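Local coordinates for uncharacterized protein lp_2219 (Lactobacillus plantarum, PDB 3HFQ) that is of unknown function but folds as a seven-bladed beta-propeller of the lactonase family, which suggests, without proving, a hydrolase of sugar lactones, at residues A[257-266]-A[278-289]; A[292-300]-A[312-322]. The protein carries 1 engineered substitution. All coordinates share one frame; numbering follows the deposited sequence.

Contact 1 of 2, residues A[257-266]-A[278-289]; sequences SNRGYNTLAV and IQQISTEGDFPR. With PO4 (phosphate ion), chain C.
With CG beside the backbone N (chi1 -60°), Asn262 lays its amide against 285-287, while Arg259, likewise turned at chi1 (-69°) and bent at chi3, lies across Phe287 and carries its guanidinium on to a phosphate. Asn262 OD1 accepts Phe287 N at 3.0 Å and, on the other face of its amide plane, Gly260 N at 2.9 Å. Asn262 ND2 donates to the anti lone pair of Asp286 OD1 (2.9 Å), the amide and carboxylate planes standing 80° apart. Three bonds thus fix the rotation of this amide, and Asp286 OD2 is held in turn by Asn306. CB of Arg259 sits over the centre of the Phe287 ring, 3.8 Å from the centroid, a CH-pi contact. Beyond it Arg259 NH1 and NH2 both donate to phosphate O2, NH1 at 2.7 Å; Glu206 forms a salt bridge with NH2, and His144 and Arg190 also bind the ion. Ser257 OG donates to Pro288 O (2.9 Å). The antiparallel pairing of 263-266 with 278-282 is interrupted at Val266 by a classic bulge, where Ile278 and Gln279 both face that residue; Ile278 N reaches Val266 O at 2.8 Å. The phosphate probably comes from the crystallisation liquor, yet Arg259, with Arg289 close by and a water bridging their NH1 atoms, makes this a site suited to an anion, consistent with a pocket for a negatively charged ligand.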
loop_
_atom_site.group_PDB
_atom_site.type_symbol
_atom_site.label_atom_id
_atom_site.label_comp_id
_atom_site.label_asym_id
_atom_site.label_seq_id
_atom_site.Cartn_x
_atom_site.Cartn_y
_atom_site.Cartn_z
ATOM N N SER A 257 -1.511 -9.003 4.773
ATOM C CA SER A 257 -1.194 -8.873 6.190
ATOM C C SER A 257 -2.466 -8.686 7.014
ATOM O O SER A 257 -3.427 -8.051 6.568
ATOM C CB SER A 257 -0.226 -7.705 6.426
ATOM O OG SER A 257 -0.789 -6.467 6.029
ATOM N N ASN A 258 -2.460 -9.251 8.217
ATOM C CA ASN A 258 -3.599 -9.182 9.123
ATOM C C ASN A 258 -3.244 -8.451 10.415
ATOM O O ASN A 258 -2.332 -8.863 11.132
ATOM C CB ASN A 258 -4.078 -10.598 9.473
ATOM C CG ASN A 258 -4.669 -11.332 8.281
ATOM O OD1 ASN A 258 -4.129 -12.342 7.823
ATOM N ND2 ASN A 258 -5.780 -10.828 7.773
ATOM N N ARG A 259 -3.963 -7.370 10.705
ATOM C CA ARG A 259 -3.741 -6.605 11.931
ATOM C C ARG A 259 -4.720 -7.104 12.986
ATOM O O ARG A 259 -5.926 -6.874 12.893
ATOM C CB ARG A 259 -3.972 -5.120 11.683
ATOM C CG ARG A 259 -2.930 -4.471 10.799
ATOM C CD ARG A 259 -3.367 -3.069 10.424
ATOM N NE ARG A 259 -4.520 -3.096 9.525
ATOM C CZ ARG A 259 -5.071 -2.016 8.983
ATOM N NH1 ARG A 259 -4.576 -0.815 9.255
ATOM N NH2 ARG A 259 -6.103 -2.136 8.152
ATOM N N GLY A 260 -4.186 -7.781 13.994
ATOM C CA GLY A 260 -5.011 -8.347 15.047
ATOM C C GLY A 260 -4.560 -9.788 15.187
ATOM O O GLY A 260 -4.017 -10.179 16.219
ATOM N N TYR A 261 -4.777 -10.581 14.143
ATOM C CA TYR A 261 -4.338 -11.972 14.159
ATOM C C TYR A 261 -2.822 -11.919 13.963
ATOM O O TYR A 261 -2.101 -12.880 14.238
ATOM C CB TYR A 261 -5.002 -12.761 13.022
ATOM C CG TYR A 261 -4.817 -14.259 13.133
ATOM C CD1 TYR A 261 -5.241 -14.948 14.270
ATOM C CD2 TYR A 261 -4.211 -14.986 12.111
ATOM C CE1 TYR A 261 -5.058 -16.324 14.386
ATOM C CE2 TYR A 261 -4.023 -16.359 12.218
ATOM C CZ TYR A 261 -4.452 -17.021 13.357
ATOM O OH TYR A 261 -4.268 -18.378 13.465
ATOM N N ASN A 262 -2.362 -10.768 13.481
ATOM C CA ASN A 262 -0.947 -10.489 13.252
ATOM C C ASN A 262 -0.156 -11.539 12.481
ATOM O O ASN A 262 0.803 -12.123 12.996
ATOM C CB ASN A 262 -0.254 -10.197 14.591
ATOM C CG ASN A 262 -0.861 -9.008 15.312
ATOM O OD1 ASN A 262 -1.348 -8.067 14.681
ATOM N ND2 ASN A 262 -0.822 -9.036 16.641
ATOM N N THR A 263 -0.546 -11.761 11.232
ATOM C CA THR A 263 0.139 -12.728 10.383
ATOM C C THR A 263 0.157 -12.246 8.948
ATOM O O THR A 263 -0.442 -11.230 8.601
ATOM C CB THR A 263 -0.605 -14.073 10.318
ATOM O OG1 THR A 263 -1.876 -13.860 9.688
ATOM C CG2 THR A 263 -0.819 -14.658 11.702
ATOM N N LEU A 264 0.871 -12.999 8.123
ATOM C CA LEU A 264 0.898 -12.766 6.695
ATOM C C LEU A 264 0.254 -14.063 6.237
ATOM O O LEU A 264 0.668 -15.144 6.665
ATOM C CB LEU A 264 2.322 -12.675 6.139
ATOM C CG LEU A 264 3.180 -11.447 6.463
ATOM C CD1 LEU A 264 4.377 -11.428 5.518
ATOM C CD2 LEU A 264 2.364 -10.170 6.297
ATOM N N ALA A 265 -0.787 -13.966 5.419
ATOM C CA ALA A 265 -1.450 -15.161 4.914
ATOM C C ALA A 265 -0.992 -15.316 3.473
ATOM O O ALA A 265 -1.008 -14.358 2.704
ATOM C CB ALA A 265 -2.963 -14.998 4.979
ATOM N N VAL A 266 -0.574 -16.523 3.115
ATOM C CA VAL A 266 -0.084 -16.795 1.774
ATOM C C VAL A 266 -1.083 -17.630 0.989
ATOM O O VAL A 266 -1.576 -18.655 1.479
ATOM C CB VAL A 266 1.249 -17.562 1.827
ATOM C CG1 VAL A 266 1.847 -17.662 0.436
ATOM C CG2 VAL A 266 2.208 -16.868 2.790
ATOM N N ILE A 278 -2.311 -21.314 1.767
ATOM C CA ILE A 278 -1.302 -22.338 1.998
ATOM C C ILE A 278 -0.439 -22.082 3.231
ATOM O O ILE A 278 0.310 -22.963 3.656
ATOM C CB ILE A 278 -0.377 -22.519 0.766
ATOM C CG1 ILE A 278 0.393 -21.229 0.485
ATOM C CG2 ILE A 278 -1.204 -22.915 -0.453
ATOM C CD1 ILE A 278 1.523 -21.410 -0.506
ATOM N N GLN A 279 -0.538 -20.887 3.808
ATOM C CA GLN A 279 0.246 -20.571 4.999
ATOM C C GLN A 279 -0.200 -19.322 5.761
ATOM O O GLN A 279 -0.659 -18.343 5.175
ATOM C CB GLN A 279 1.736 -20.428 4.635
ATOM C CG GLN A 279 2.625 -19.997 5.812
ATOM C CD GLN A 279 4.101 -19.868 5.451
ATOM O OE1 GLN A 279 4.451 -19.409 4.363
ATOM N NE2 GLN A 279 4.973 -20.252 6.378
ATOM N N GLN A 280 -0.069 -19.391 7.083
ATOM C CA GLN A 280 -0.376 -18.292 7.994
ATOM C C GLN A 280 0.875 -18.213 8.868
ATOM O O GLN A 280 1.188 -19.163 9.583
ATOM C CB GLN A 280 -1.587 -18.621 8.876
ATOM C CG GLN A 280 -2.950 -18.514 8.197
ATOM C CD GLN A 280 -3.471 -17.089 8.113
ATOM O OE1 GLN A 280 -4.612 -16.860 7.701
ATOM N NE2 GLN A 280 -2.641 -16.122 8.503
ATOM N N ILE A 281 1.602 -17.101 8.801
ATOM C CA ILE A 281 2.823 -16.965 9.593
ATOM C C ILE A 281 2.855 -15.659 10.375
ATOM O O ILE A 281 2.596 -14.585 9.832
ATOM C CB ILE A 281 4.076 -17.082 8.688
ATOM C CG1 ILE A 281 5.348 -17.038 9.538
ATOM C CG2 ILE A 281 4.067 -15.977 7.636
ATOM C CD1 ILE A 281 6.595 -17.468 8.790
ATOM N N SER A 282 3.161 -15.759 11.665
ATOM C CA SER A 282 3.212 -14.589 12.529
ATOM C C SER A 282 4.191 -13.539 12.021
ATOM O O SER A 282 5.231 -13.873 11.453
ATOM C CB SER A 282 3.612 -15.005 13.948
ATOM O OG SER A 282 3.799 -13.870 14.776
ATOM N N THR A 283 3.850 -12.269 12.232
ATOM C CA THR A 283 4.715 -11.170 11.825
ATOM C C THR A 283 5.662 -10.793 12.971
ATOM O O THR A 283 6.452 -9.859 12.854
ATOM C CB THR A 283 3.893 -9.932 11.403
ATOM O OG1 THR A 283 3.054 -9.506 12.485
ATOM C CG2 THR A 283 3.025 -10.264 10.192
ATOM N N GLU A 284 5.579 -11.540 14.071
ATOM C CA GLU A 284 6.425 -11.315 15.245
ATOM C C GLU A 284 6.299 -9.899 15.812
ATOM O O GLU A 284 7.288 -9.290 16.237
ATOM C CB GLU A 284 7.891 -11.595 14.906
ATOM C CG GLU A 284 8.183 -13.009 14.412
ATOM C CD GLU A 284 7.714 -14.090 15.374
ATOM O OE1 GLU A 284 7.698 -13.847 16.601
ATOM O OE2 GLU A 284 7.373 -15.193 14.902
ATOM N N GLY A 285 5.076 -9.388 15.818
ATOM C CA GLY A 285 4.828 -8.053 16.331
ATOM C C GLY A 285 3.344 -7.774 16.262
ATOM O O GLY A 285 2.573 -8.642 15.852
ATOM N N ASP A 286 2.936 -6.568 16.643
ATOM C CA ASP A 286 1.524 -6.216 16.628
ATOM C C ASP A 286 1.184 -5.210 15.528
ATOM O O ASP A 286 1.877 -4.208 15.345
ATOM C CB ASP A 286 1.115 -5.666 18.004
ATOM C CG ASP A 286 -0.391 -5.471 18.146
ATOM O OD1 ASP A 286 -1.161 -6.377 17.752
ATOM O OD2 ASP A 286 -0.810 -4.417 18.674
ATOM N N PHE A 287 0.112 -5.506 14.799
ATOM C CA PHE A 287 -0.391 -4.665 13.720
ATOM C C PHE A 287 0.500 -4.446 12.498
ATOM O O PHE A 287 1.027 -3.351 12.283
ATOM C CB PHE A 287 -0.847 -3.312 14.280
ATOM C CG PHE A 287 -2.308 -3.275 14.646
ATOM C CD1 PHE A 287 -2.860 -4.267 15.452
ATOM C CD2 PHE A 287 -3.134 -2.263 14.168
ATOM C CE1 PHE A 287 -4.215 -4.250 15.778
ATOM C CE2 PHE A 287 -4.491 -2.237 14.488
ATOM C CZ PHE A 287 -5.031 -3.234 15.295
ATOM N N PRO A 288 0.676 -5.495 11.678
ATOM C CA PRO A 288 1.493 -5.427 10.461
ATOM C C PRO A 288 0.722 -4.698 9.351
ATOM O O PRO A 288 0.022 -5.323 8.549
ATOM C CB PRO A 288 1.741 -6.898 10.130
ATOM C CG PRO A 288 0.490 -7.572 10.656
ATOM C CD PRO A 288 0.315 -6.891 11.989
ATOM N N ARG A 289 0.872 -3.378 9.308
ATOM C CA ARG A 289 0.179 -2.545 8.327
ATOM C C ARG A 289 0.754 -2.606 6.913
ATOM O O ARG A 289 0.054 -2.309 5.946
ATOM C CB ARG A 289 0.147 -1.097 8.826
ATOM C CG ARG A 289 -0.647 -0.127 7.958
ATOM C CD ARG A 289 -1.027 1.107 8.770
ATOM N NE ARG A 289 -1.437 2.229 7.930
ATOM C CZ ARG A 289 -2.382 3.101 8.259
ATOM N NH1 ARG A 289 -3.025 2.980 9.413
ATOM N NH2 ARG A 289 -2.678 4.103 7.442
HETATM P P PO4 C . -6.783 1.917 7.981
HETATM O O1 PO4 C . -6.925 1.854 9.548
HETATM O O2 PO4 C . -5.838 0.757 7.488
HETATM O O3 PO4 C . -8.203 1.764 7.313
HETATM O O4 PO4 C . -6.156 3.304 7.563
HETATM O O HOH W 1 -3.403 0.554 11.453
HETATM O O HOH W 2 1.104 -13.325 15.449
#

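Contact 2 of 2, residues A[292-300]-A[312-322]; sequences DLDPTEAFV and LYARDLTSGKL
The beta hairpin of strands 299-304 and 309-315, the two middle strands of a four-stranded propeller blade, is joined here near its open end, beside the turn that leads into it. Val300 and Tyr313 form a hydrogen-bonded antiparallel pair, with Tyr313 N to Val300 O at 2.9 Å, and CG1 of Val300 packs on the ring atom CD1 of Tyr313 at 4.0 Å. Two residues further along, Arg315 N donates to Ala298 O (2.8 Å). The Arg315 side chain leaves with CG anti to the backbone N (chi1 169°) and runs extended to NE, which brings NH1 to Glu297 O at 2.9 Å, in both the guanidinium and the carbonyl plane. CD2 of Leu293 lies over one face of the Arg315 guanidinium, 3.7 Å from Arg315 NE, and NE itself is bonded to Tyr255 OH. Replacing Arg315 by an alanine would probably leave Glu297 O and Tyr255 OH without this donor and open a gap beside Leu293. CD2 of Leu317 also packs against Glu297 O, at 3.3 Å. Glu297 closes a type I turn begun at Asp294, whose OD1 accepts Phe299 N. Such up-and-down antiparallel strands joined by short turns are typical of a beta-propeller blade.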
loop_
_atom_site.group_PDB
_atom_site.type_symbol
_atom_site.label_atom_id
_atom_site.label_comp_id
_atom_site.label_asym_id
_atom_site.label_seq_id
_atom_site.Cartn_x
_atom_site.Cartn_y
_atom_site.Cartn_z
ATOM N N ASP A 292 6.446 -6.192 2.068
ATOM C CA ASP A 292 6.672 -6.366 0.641
ATOM C C ASP A 292 7.794 -7.359 0.403
ATOM O O ASP A 292 8.615 -7.608 1.287
ATOM C CB ASP A 292 7.013 -5.035 -0.040
ATOM C CG ASP A 292 6.839 -5.093 -1.556
ATOM O OD1 ASP A 292 6.259 -6.086 -2.057
ATOM O OD2 ASP A 292 7.268 -4.143 -2.248
ATOM N N LEU A 293 7.802 -7.948 -0.788
ATOM C CA LEU A 293 8.848 -8.883 -1.165
ATOM C C LEU A 293 9.999 -7.993 -1.606
ATOM O O LEU A 293 9.769 -6.870 -2.056
ATOM C CB LEU A 293 8.404 -9.754 -2.348
ATOM C CG LEU A 293 7.417 -10.902 -2.115
ATOM C CD1 LEU A 293 6.078 -10.370 -1.626
ATOM C CD2 LEU A 293 7.240 -11.664 -3.424
ATOM N N ASP A 294 11.229 -8.474 -1.470
ATOM C CA ASP A 294 12.374 -7.677 -1.892
ATOM C C ASP A 294 12.479 -7.838 -3.410
ATOM O O ASP A 294 11.775 -8.659 -3.996
ATOM C CB ASP A 294 13.650 -8.174 -1.208
ATOM C CG ASP A 294 14.176 -9.455 -1.817
ATOM O OD1 ASP A 294 13.416 -10.444 -1.877
ATOM O OD2 ASP A 294 15.350 -9.466 -2.233
ATOM N N PRO A 295 13.350 -7.055 -4.068
ATOM C CA PRO A 295 13.499 -7.155 -5.525
ATOM C C PRO A 295 13.820 -8.550 -6.065
ATOM O O PRO A 295 13.358 -8.919 -7.147
ATOM C CB PRO A 295 14.600 -6.141 -5.822
ATOM C CG PRO A 295 14.332 -5.077 -4.791
ATOM C CD PRO A 295 14.121 -5.913 -3.546
ATOM N N THR A 296 14.609 -9.325 -5.327
ATOM C CA THR A 296 14.957 -10.673 -5.778
ATOM C C THR A 296 13.790 -11.624 -5.530
ATOM O O THR A 296 13.706 -12.695 -6.133
ATOM C CB THR A 296 16.191 -11.234 -5.034
ATOM O OG1 THR A 296 15.853 -11.501 -3.666
ATOM C CG2 THR A 296 17.342 -10.242 -5.085
ATOM N N GLU A 297 12.898 -11.212 -4.634
ATOM C CA GLU A 297 11.722 -11.986 -4.249
ATOM C C GLU A 297 12.077 -13.241 -3.461
ATOM O O GLU A 297 11.278 -14.171 -3.362
ATOM C CB GLU A 297 10.875 -12.348 -5.475
ATOM C CG GLU A 297 10.289 -11.135 -6.189
ATOM C CD GLU A 297 8.951 -11.426 -6.852
ATOM O OE1 GLU A 297 8.787 -12.523 -7.422
ATOM O OE2 GLU A 297 8.066 -10.546 -6.811
ATOM N N ALA A 298 13.276 -13.254 -2.887
ATOM C CA ALA A 298 13.723 -14.385 -2.082
ATOM C C ALA A 298 13.518 -14.038 -0.609
ATOM O O ALA A 298 13.814 -14.838 0.280
ATOM C CB ALA A 298 15.194 -14.678 -2.357
ATOM N N PHE A 299 13.001 -12.838 -0.362
ATOM C CA PHE A 299 12.761 -12.364 0.997
ATOM C C PHE A 299 11.496 -11.523 1.098
ATOM O O PHE A 299 10.983 -11.025 0.096
ATOM C CB PHE A 299 13.930 -11.495 1.467
ATOM C CG PHE A 299 15.255 -12.192 1.456
ATOM C CD1 PHE A 299 15.664 -12.957 2.544
ATOM C CD2 PHE A 299 16.098 -12.086 0.354
ATOM C CE1 PHE A 299 16.897 -13.607 2.532
ATOM C CE2 PHE A 299 17.332 -12.733 0.331
ATOM C CZ PHE A 299 17.732 -13.492 1.420
ATOM N N VAL A 300 11.012 -11.371 2.326
ATOM C CA VAL A 300 9.851 -10.542 2.615
ATOM C C VAL A 300 10.170 -9.788 3.898
ATOM O O VAL A 300 10.729 -10.358 4.836
ATOM C CB VAL A 300 8.570 -11.362 2.856
ATOM C CG1 VAL A 300 7.471 -10.447 3.401
ATOM C CG2 VAL A 300 8.109 -12.013 1.555
ATOM N N LEU A 312 12.133 -10.096 9.147
ATOM C CA LEU A 312 12.652 -10.567 7.868
ATOM C C LEU A 312 12.362 -12.050 7.683
ATOM O O LEU A 312 12.608 -12.853 8.587
ATOM C CB LEU A 312 14.170 -10.349 7.790
ATOM C CG LEU A 312 14.856 -10.937 6.550
ATOM C CD1 LEU A 312 14.428 -10.165 5.311
ATOM C CD2 LEU A 312 16.367 -10.875 6.705
ATOM N N TYR A 313 11.841 -12.402 6.511
ATOM C CA TYR A 313 11.545 -13.794 6.177
ATOM C C TYR A 313 12.298 -14.198 4.931
ATOM O O TYR A 313 12.632 -13.362 4.092
ATOM C CB TYR A 313 10.071 -14.018 5.823
ATOM C CG TYR A 313 9.058 -13.611 6.843
ATOM C CD1 TYR A 313 8.432 -12.369 6.766
ATOM C CD2 TYR A 313 8.656 -14.497 7.844
ATOM C CE1 TYR A 313 7.435 -12.013 7.660
ATOM C CE2 TYR A 313 7.661 -14.150 8.747
ATOM C CZ TYR A 313 7.047 -12.910 8.640
ATOM O OH TYR A 313 6.037 -12.564 9.502
ATOM N N ALA A 314 12.546 -15.495 4.811
ATOM C CA ALA A 314 13.163 -16.037 3.625
ATOM C C ALA A 314 11.917 -16.523 2.890
ATOM O O ALA A 314 10.954 -16.953 3.527
ATOM C CB ALA A 314 14.063 -17.214 3.972
ATOM N N ARG A 315 11.917 -16.437 1.569
ATOM C CA ARG A 315 10.772 -16.880 0.783
ATOM C C ARG A 315 11.220 -17.890 -0.268
ATOM O O ARG A 315 12.126 -17.610 -1.047
ATOM C CB ARG A 315 10.109 -15.683 0.090
ATOM C CG ARG A 315 9.061 -16.078 -0.954
ATOM C CD ARG A 315 8.424 -14.861 -1.634
ATOM N NE ARG A 315 7.416 -15.269 -2.608
ATOM C CZ ARG A 315 7.673 -15.613 -3.867
ATOM N NH1 ARG A 315 8.916 -15.593 -4.333
ATOM N NH2 ARG A 315 6.681 -16.003 -4.657
ATOM N N ASP A 316 10.588 -19.061 -0.284
ATOM C CA ASP A 316 10.925 -20.095 -1.261
ATOM C C ASP A 316 10.364 -19.652 -2.609
ATOM O O ASP A 316 9.172 -19.357 -2.725
ATOM C CB ASP A 316 10.315 -21.437 -0.845
ATOM C CG ASP A 316 10.785 -22.591 -1.716
ATOM O OD1 ASP A 316 10.430 -22.628 -2.913
ATOM O OD2 ASP A 316 11.521 -23.457 -1.200
ATOM N N LEU A 317 11.225 -19.606 -3.620
ATOM C CA LEU A 317 10.836 -19.160 -4.956
ATOM C C LEU A 317 9.844 -20.056 -5.696
ATOM O O LEU A 317 9.115 -19.588 -6.570
ATOM C CB LEU A 317 12.085 -18.980 -5.822
ATOM C CG LEU A 317 13.182 -18.050 -5.292
ATOM C CD1 LEU A 317 14.312 -17.969 -6.313
ATOM C CD2 LEU A 317 12.609 -16.670 -5.022
ATOM N N THR A 318 9.812 -21.339 -5.356
ATOM C CA THR A 318 8.903 -22.251 -6.039
ATOM C C THR A 318 7.625 -22.543 -5.257
ATOM O O THR A 318 6.551 -22.665 -5.845
ATOM C CB THR A 318 9.614 -23.583 -6.384
ATOM O OG1 THR A 318 9.940 -24.287 -5.180
ATOM C CG2 THR A 318 10.898 -23.311 -7.159
ATOM N N SER A 319 7.732 -22.628 -3.934
ATOM C CA SER A 319 6.572 -22.920 -3.089
ATOM C C SER A 319 5.865 -21.663 -2.593
ATOM O O SER A 319 4.700 -21.717 -2.200
ATOM C CB SER A 319 6.998 -23.740 -1.875
ATOM O OG SER A 319 7.656 -22.916 -0.923
ATOM N N GLY A 320 6.581 -20.542 -2.592
ATOM C CA GLY A 320 6.008 -19.286 -2.138
ATOM C C GLY A 320 5.900 -19.149 -0.628
ATOM O O GLY A 320 5.544 -18.083 -0.121
ATOM N N LYS A 321 6.216 -20.211 0.104
ATOM C CA LYS A 321 6.119 -20.164 1.558
ATOM C C LYS A 321 7.239 -19.378 2.235
ATOM O O LYS A 321 8.322 -19.194 1.678
ATOM C CB LYS A 321 6.026 -21.583 2.125
ATOM C CG LYS A 321 4.735 -22.288 1.707
ATOM C CD LYS A 321 4.524 -23.600 2.444
ATOM C CE LYS A 321 3.175 -24.207 2.081
ATOM N NZ LYS A 321 2.920 -25.491 2.798
ATOM N N LEU A 322 6.961 -18.918 3.451
ATOM C CA LEU A 322 7.914 -18.114 4.206
ATOM C C LEU A 322 8.424 -18.789 5.477
ATOM O O LEU A 322 7.784 -19.687 6.024
ATOM C CB LEU A 322 7.256 -16.781 4.586
ATOM C CG LEU A 322 6.487 -16.035 3.486
ATOM C CD1 LEU A 322 5.772 -14.825 4.089
ATOM C CD2 LEU A 322 7.438 -15.610 2.377
#

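From the N terminus, 257-266 comes first, turning from strand 253-259 into 263-269; contact 1 then closes the hairpin with strand 275-282 and folds the following loop, 283-289, back against the end of 253-259. That loop leads into strand 290-293 of the next blade, where contact 2 joins 292-300 to 312-322 across the hairpin 299-304/309-315. The two contacts stand in series, neither nested nor crossed, with centres about 15 Å apart. They meet at the interface of the two blades: Tyr313 OH probably bonds to Ser282 O, and Gln279 OE1 to Leu322 N. Together they tie two consecutive blades of the seven-bladed propeller.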